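Beta-agarase AgaA (Microbulbifer thermotolerans, PDB 3WZ1) hydrolyses the beta-1,4-galactosidic linkages of agarose from within the chain, releasing neoagarotetraose as its main product. Local coordinates at residues N112-S117 with I249-A254; A75-R80 with N260-Y265. One frame throughout, in Å; residues are numbered along the deposited sequence.

Interaction 1. Residues N112-S117 with I249-A254; sequences NMVLAS and ITPTDA
Pro251 and Val114 interlock where two loops of the GH16 domain meet, and the contact illustrates how a junction can be made by shape alone, since no hydrogen bond joins 112-117 to 249-254. The proline ring is the bump on one side. Pro251 CG presses against the branch point of Leu115, 3.5 Å from Leu115 CG, with the CD2 methyl almost as near, while CD1 stands a little farther off; ring and leucine cross at about a right angle. The hollow that takes the ring is completed by two more side chains. CG2 of Val114 reaches Pro251 CD at 3.8 Å, and the terminal methyl of Met113 touches another part of the ring, Met113 CE to Pro251 CB at 4.0 Å. Met113 gets there by a chain bent at both chi2 (-73°) and chi3 (-91°), which carries the methyl to the proline.

Val114 is the bump in the other direction. Its CG2 rests on the peptide that joins Thr250 to Pro251, 3.6 Å from Thr250 C, and its CB and CG1 meet Ile249, whose CG2 lies 3.6 Å from Val114 CB. Ile249 CG2 is anti to the backbone N, and this branch, not the longer CG1 arm, makes the contact. The CB of Thr250 points away from 112-117, and its OG1 is hydrogen-bonded to Asp240.

Around this contact, Leu256 of the short helix 253-256 packs on both Met113 and Pro251, and Ser78 of strand 73-80 touches Met113 and Leu115. Arg244 of helix 242-245 hydrogen-bonds to Val114 O and packs against Ile249, so the loop entering strand 116-123 is flanked by two short helices and a strand of the jelly roll.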
loop_
_atom_site.group_PDB
_atom_site.type_symbol
_atom_site.label_atom_id
_atom_site.label_comp_id
_atom_site.label_asym_id
_atom_site.label_seq_id
_atom_site.Cartn_x
_atom_site.Cartn_y
_atom_site.Cartn_z
ATOM N N ASN A 112 7.532 8.192 9.852
ATOM C CA ASN A 112 7.835 7.920 11.240
ATOM C C ASN A 112 6.682 8.422 12.090
ATOM O O ASN A 112 6.794 9.391 12.835
ATOM C CB ASN A 112 9.153 8.594 11.592
ATOM C CG ASN A 112 9.630 8.280 12.988
ATOM O OD1 ASN A 112 9.001 7.563 13.758
ATOM N ND2 ASN A 112 10.802 8.850 13.315
ATOM N N MET A 113 5.567 7.716 11.949
ATOM C CA MET A 113 4.300 8.098 12.529
ATOM C C MET A 113 3.512 6.866 12.927
ATOM O O MET A 113 3.771 5.753 12.448
ATOM C CB MET A 113 3.472 8.877 11.504
ATOM C CG MET A 113 4.100 10.128 10.935
ATOM S SD MET A 113 4.139 11.505 12.113
ATOM C CE MET A 113 2.570 12.308 11.749
ATOM N N VAL A 114 2.510 7.060 13.783
ATOM C CA VAL A 114 1.602 5.976 14.147
ATOM C C VAL A 114 0.569 5.678 13.062
ATOM O O VAL A 114 -0.172 4.693 13.122
ATOM C CB VAL A 114 0.899 6.215 15.489
ATOM C CG1 VAL A 114 1.931 6.273 16.605
ATOM C CG2 VAL A 114 0.023 7.478 15.476
ATOM N N LEU A 115 0.486 6.580 12.090
ATOM C CA LEU A 115 -0.337 6.378 10.904
ATOM C C LEU A 115 0.114 5.172 10.116
ATOM O O LEU A 115 1.300 4.854 10.080
ATOM C CB LEU A 115 -0.213 7.599 10.000
ATOM C CG LEU A 115 -0.644 8.932 10.604
ATOM C CD1 LEU A 115 -0.133 10.082 9.768
ATOM C CD2 LEU A 115 -2.159 8.967 10.704
ATOM N N ALA A 116 -0.831 4.550 9.415
ATOM C CA ALA A 116 -0.483 3.550 8.408
ATOM C C ALA A 116 0.126 4.218 7.181
ATOM O O ALA A 116 -0.439 5.190 6.676
ATOM C CB ALA A 116 -1.729 2.772 7.995
ATOM N N SER A 117 1.277 3.710 6.721
ATOM C CA SER A 117 1.851 4.006 5.407
ATOM C C SER A 117 1.463 2.835 4.518
ATOM O O SER A 117 1.781 1.675 4.838
ATOM C CB SER A 117 3.381 4.162 5.459
ATOM O OG SER A 117 3.782 5.255 6.279
ATOM N N ILE A 249 -4.558 5.870 19.862
ATOM C CA ILE A 249 -3.289 6.031 19.147
ATOM C C ILE A 249 -3.542 6.786 17.839
ATOM O O ILE A 249 -4.123 6.244 16.900
ATOM C CB ILE A 249 -2.594 4.684 18.878
ATOM C CG1 ILE A 249 -2.203 4.025 20.210
ATOM C CG2 ILE A 249 -1.358 4.879 18.005
ATOM C CD1 ILE A 249 -1.432 2.740 20.045
ATOM N N THR A 250 -3.072 8.021 17.803
ATOM C CA THR A 250 -3.266 8.938 16.682
ATOM C C THR A 250 -2.179 10.006 16.788
ATOM O O THR A 250 -1.679 10.284 17.898
ATOM C CB THR A 250 -4.715 9.524 16.700
ATOM O OG1 THR A 250 -4.994 10.222 15.473
ATOM C CG2 THR A 250 -4.895 10.505 17.839
ATOM N N PRO A 251 -1.781 10.617 15.664
ATOM C CA PRO A 251 -0.681 11.562 15.760
ATOM C C PRO A 251 -0.968 12.779 16.636
ATOM O O PRO A 251 -2.104 13.273 16.682
ATOM C CB PRO A 251 -0.465 12.028 14.324
ATOM C CG PRO A 251 -0.999 10.918 13.512
ATOM C CD PRO A 251 -2.171 10.380 14.257
ATOM N N THR A 252 0.072 13.267 17.286
ATOM C CA THR A 252 -0.014 14.524 18.019
ATOM C C THR A 252 0.253 15.696 17.068
ATOM O O THR A 252 0.828 15.543 15.974
ATOM C CB THR A 252 1.023 14.578 19.148
ATOM O OG1 THR A 252 2.337 14.572 18.582
ATOM C CG2 THR A 252 0.857 13.400 20.103
ATOM N N ASP A 253 -0.127 16.905 17.485
ATOM C CA ASP A 253 0.195 18.084 16.708
ATOM C C ASP A 253 1.715 18.231 16.490
ATOM O O ASP A 253 2.158 18.629 15.431
ATOM C CB ASP A 253 -0.296 19.361 17.411
ATOM C CG ASP A 253 -1.801 19.487 17.442
ATOM O OD1 ASP A 253 -2.527 18.620 16.924
ATOM O OD2 ASP A 253 -2.279 20.499 18.000
ATOM N N ALA A 254 2.505 17.888 17.503
ATOM C CA ALA A 254 3.953 18.014 17.403
ATOM C C ALA A 254 4.527 17.073 16.340
ATOM O O ALA A 254 5.409 17.448 15.587
ATOM C CB ALA A 254 4.609 17.749 18.750
#

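Interaction 2. Residues A75-R80 with N260-Y265; sequences AITSGR and NRNTYY
An antiparallel strand pairing of the GH16 jelly roll joins 75-80 to 260-265, and it shows how side chains take over where a regular backbone pairing stops. Ile76 and Tyr264 form a hydrogen-bonded pair: Ile76 N donates to Tyr264 O at 2.9 Å, and Tyr264 N returns a bond to Ile76 O at 2.8 Å, both almost straight. Their side chains lie side by side, pointing the same way, with Ile76 CB 3.9 Å from Tyr264 CD2. On the opposite face of the beta-sandwich sheet, Ala75 CB meets CE1 of Tyr265, while Thr263 CG2 sits over one face of that ring, toward its rim. Beyond Ile76 the pairing gives way to hydroxyls. Ser78 OG, set between the backbone N and the carbonyl carbon (chi1 59°), donates to Asn262 O at 2.8 Å, in the carbonyl plane and on a lone pair. Thr77 OG1 lies 2.9 Å from Thr263 OG1, which itself donates to Asn262 OD1 at 2.7 Å. Asn262 ND2 is hydrogen-bonded to Leu256 O of the short helix 253-256. An alanine here would probably leave the Thr263 hydroxyl without this acceptor and less firmly directed, and Leu256 O without its donor.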
loop_
_atom_site.group_PDB
_atom_site.type_symbol
_atom_site.label_atom_id
_atom_site.label_comp_id
_atom_site.label_asym_id
_atom_site.label_seq_id
_atom_site.Cartn_x
_atom_site.Cartn_y
_atom_site.Cartn_z
ATOM N N ALA A 75 5.659 11.808 -2.597
ATOM C CA ALA A 75 5.546 12.135 -1.183
ATOM C C ALA A 75 4.087 12.155 -0.795
ATOM O O ALA A 75 3.269 12.794 -1.470
ATOM C CB ALA A 75 6.170 13.494 -0.880
ATOM N N ILE A 76 3.780 11.426 0.268
ATOM C CA ILE A 76 2.498 11.432 0.933
ATOM C C ILE A 76 2.744 12.045 2.302
ATOM O O ILE A 76 3.428 11.439 3.154
ATOM C CB ILE A 76 1.958 10.004 1.089
ATOM C CG1 ILE A 76 1.791 9.285 -0.245
ATOM C CG2 ILE A 76 0.668 9.987 1.921
ATOM C CD1 ILE A 76 0.798 9.929 -1.199
ATOM N N THR A 77 2.170 13.215 2.551
ATOM C CA THR A 77 2.415 13.899 3.818
ATOM C C THR A 77 1.129 13.985 4.661
ATOM O O THR A 77 0.099 13.385 4.332
ATOM C CB THR A 77 3.147 15.230 3.585
ATOM O OG1 THR A 77 3.697 15.723 4.819
ATOM C CG2 THR A 77 2.241 16.254 2.941
ATOM N N SER A 78 1.248 14.665 5.788
ATOM C CA SER A 78 0.234 14.694 6.825
ATOM C C SER A 78 0.250 16.058 7.499
ATOM O O SER A 78 1.279 16.753 7.532
ATOM C CB SER A 78 0.466 13.591 7.852
ATOM O OG SER A 78 1.734 13.700 8.476
ATOM N N GLY A 79 -0.895 16.435 8.046
ATOM C CA GLY A 79 -0.998 17.664 8.834
ATOM C C GLY A 79 -2.279 17.692 9.615
ATOM O O GLY A 79 -3.217 16.964 9.302
ATOM N N ARG A 80 -2.314 18.520 10.650
ATOM C CA ARG A 80 -3.530 18.698 11.430
ATOM C C ARG A 80 -4.524 19.517 10.616
ATOM O O ARG A 80 -4.149 20.542 10.013
ATOM C CB ARG A 80 -3.233 19.424 12.735
ATOM C CG ARG A 80 -4.475 19.720 13.578
ATOM C CD ARG A 80 -5.147 18.468 14.090
ATOM N NE ARG A 80 -4.309 17.783 15.060
ATOM C CZ ARG A 80 -4.253 16.470 15.246
ATOM N NH1 ARG A 80 -5.007 15.622 14.533
ATOM N NH2 ARG A 80 -3.426 15.985 16.171
ATOM N N ASN A 260 10.455 16.044 9.380
ATOM C CA ASN A 260 11.314 14.866 9.326
ATOM C C ASN A 260 10.621 13.583 9.694
ATOM O O ASN A 260 11.229 12.511 9.546
ATOM C CB ASN A 260 12.541 15.045 10.223
ATOM C CG ASN A 260 13.549 15.989 9.627
ATOM O OD1 ASN A 260 13.207 16.862 8.817
ATOM N ND2 ASN A 260 14.810 15.807 9.989
ATOM N N ARG A 261 9.380 13.667 10.168
ATOM C CA ARG A 261 8.608 12.486 10.539
ATOM C C ARG A 261 7.323 12.304 9.766
ATOM O O ARG A 261 6.845 11.180 9.643
ATOM C CB ARG A 261 8.293 12.534 12.033
ATOM C CG ARG A 261 9.523 12.246 12.871
ATOM C CD ARG A 261 9.143 12.046 14.316
ATOM N NE ARG A 261 8.890 13.318 14.967
ATOM C CZ ARG A 261 8.321 13.449 16.154
ATOM N NH1 ARG A 261 7.919 12.367 16.805
ATOM N NH2 ARG A 261 8.136 14.674 16.672
ATOM N N ASN A 262 6.777 13.389 9.228
ATOM C CA ASN A 262 5.365 13.391 8.856
ATOM C C ASN A 262 5.101 12.951 7.425
ATOM O O ASN A 262 3.972 13.050 6.947
ATOM C CB ASN A 262 4.767 14.790 9.130
ATOM C CG ASN A 262 5.330 15.870 8.221
ATOM O OD1 ASN A 262 6.108 15.613 7.309
ATOM N ND2 ASN A 262 4.908 17.114 8.467
ATOM N N THR A 263 6.120 12.423 6.749
ATOM C CA THR A 263 5.996 12.130 5.332
ATOM C C THR A 263 6.458 10.718 4.996
ATOM O O THR A 263 7.503 10.255 5.473
ATOM C CB THR A 263 6.759 13.169 4.482
ATOM O OG1 THR A 263 6.280 14.480 4.819
ATOM C CG2 THR A 263 6.542 12.947 3.010
ATOM N N TYR A 264 5.657 10.081 4.141
ATOM C CA TYR A 264 5.875 8.716 3.609
ATOM C C TYR A 264 6.323 8.882 2.177
ATOM O O TYR A 264 5.683 9.603 1.420
ATOM C CB TYR A 264 4.538 7.972 3.699
ATOM C CG TYR A 264 4.287 6.720 2.876
ATOM C CD1 TYR A 264 5.240 5.709 2.737
ATOM C CD2 TYR A 264 3.049 6.507 2.302
ATOM C CE1 TYR A 264 4.960 4.566 2.025
ATOM C CE2 TYR A 264 2.752 5.339 1.611
ATOM C CZ TYR A 264 3.721 4.381 1.447
ATOM O OH TYR A 264 3.423 3.213 0.741
ATOM N N TYR A 265 7.442 8.265 1.801
ATOM C CA TYR A 265 8.033 8.465 0.469
ATOM C C TYR A 265 8.029 7.192 -0.333
ATOM O O TYR A 265 8.361 6.132 0.195
ATOM C CB TYR A 265 9.493 8.949 0.556
ATOM C CG TYR A 265 9.660 10.276 1.225
ATOM C CD1 TYR A 265 9.499 11.457 0.524
ATOM C CD2 TYR A 265 9.991 10.346 2.569
ATOM C CE1 TYR A 265 9.666 12.684 1.145
ATOM C CE2 TYR A 265 10.136 11.565 3.197
ATOM C CZ TYR A 265 9.986 12.719 2.478
ATOM O OH TYR A 265 10.117 13.941 3.128
#

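Interactions 1 and 2 have centres 10 Å apart on the same side of the chain's centre, both within the GH16 catalytic domain. Along the chain the order is 75-80, 112-117, 249-254, 260-265, so the pairing of the first and last segments encloses the other two. Strand 264-276 is the next element after helix 253-256, where 249-254 ends, and the two contacts meet there: Arg80 NE forms a 2.7 Å salt bridge with Asp253 OD1, and Met113 CG packs on Arg261 O. Ser117 CB also touches Tyr264 CD1. Salt bridges probably contribute to the enzyme's thermostability, and the side chain of Tyr264 lies about 8 Å from that of Glu134, the predicted proton donor.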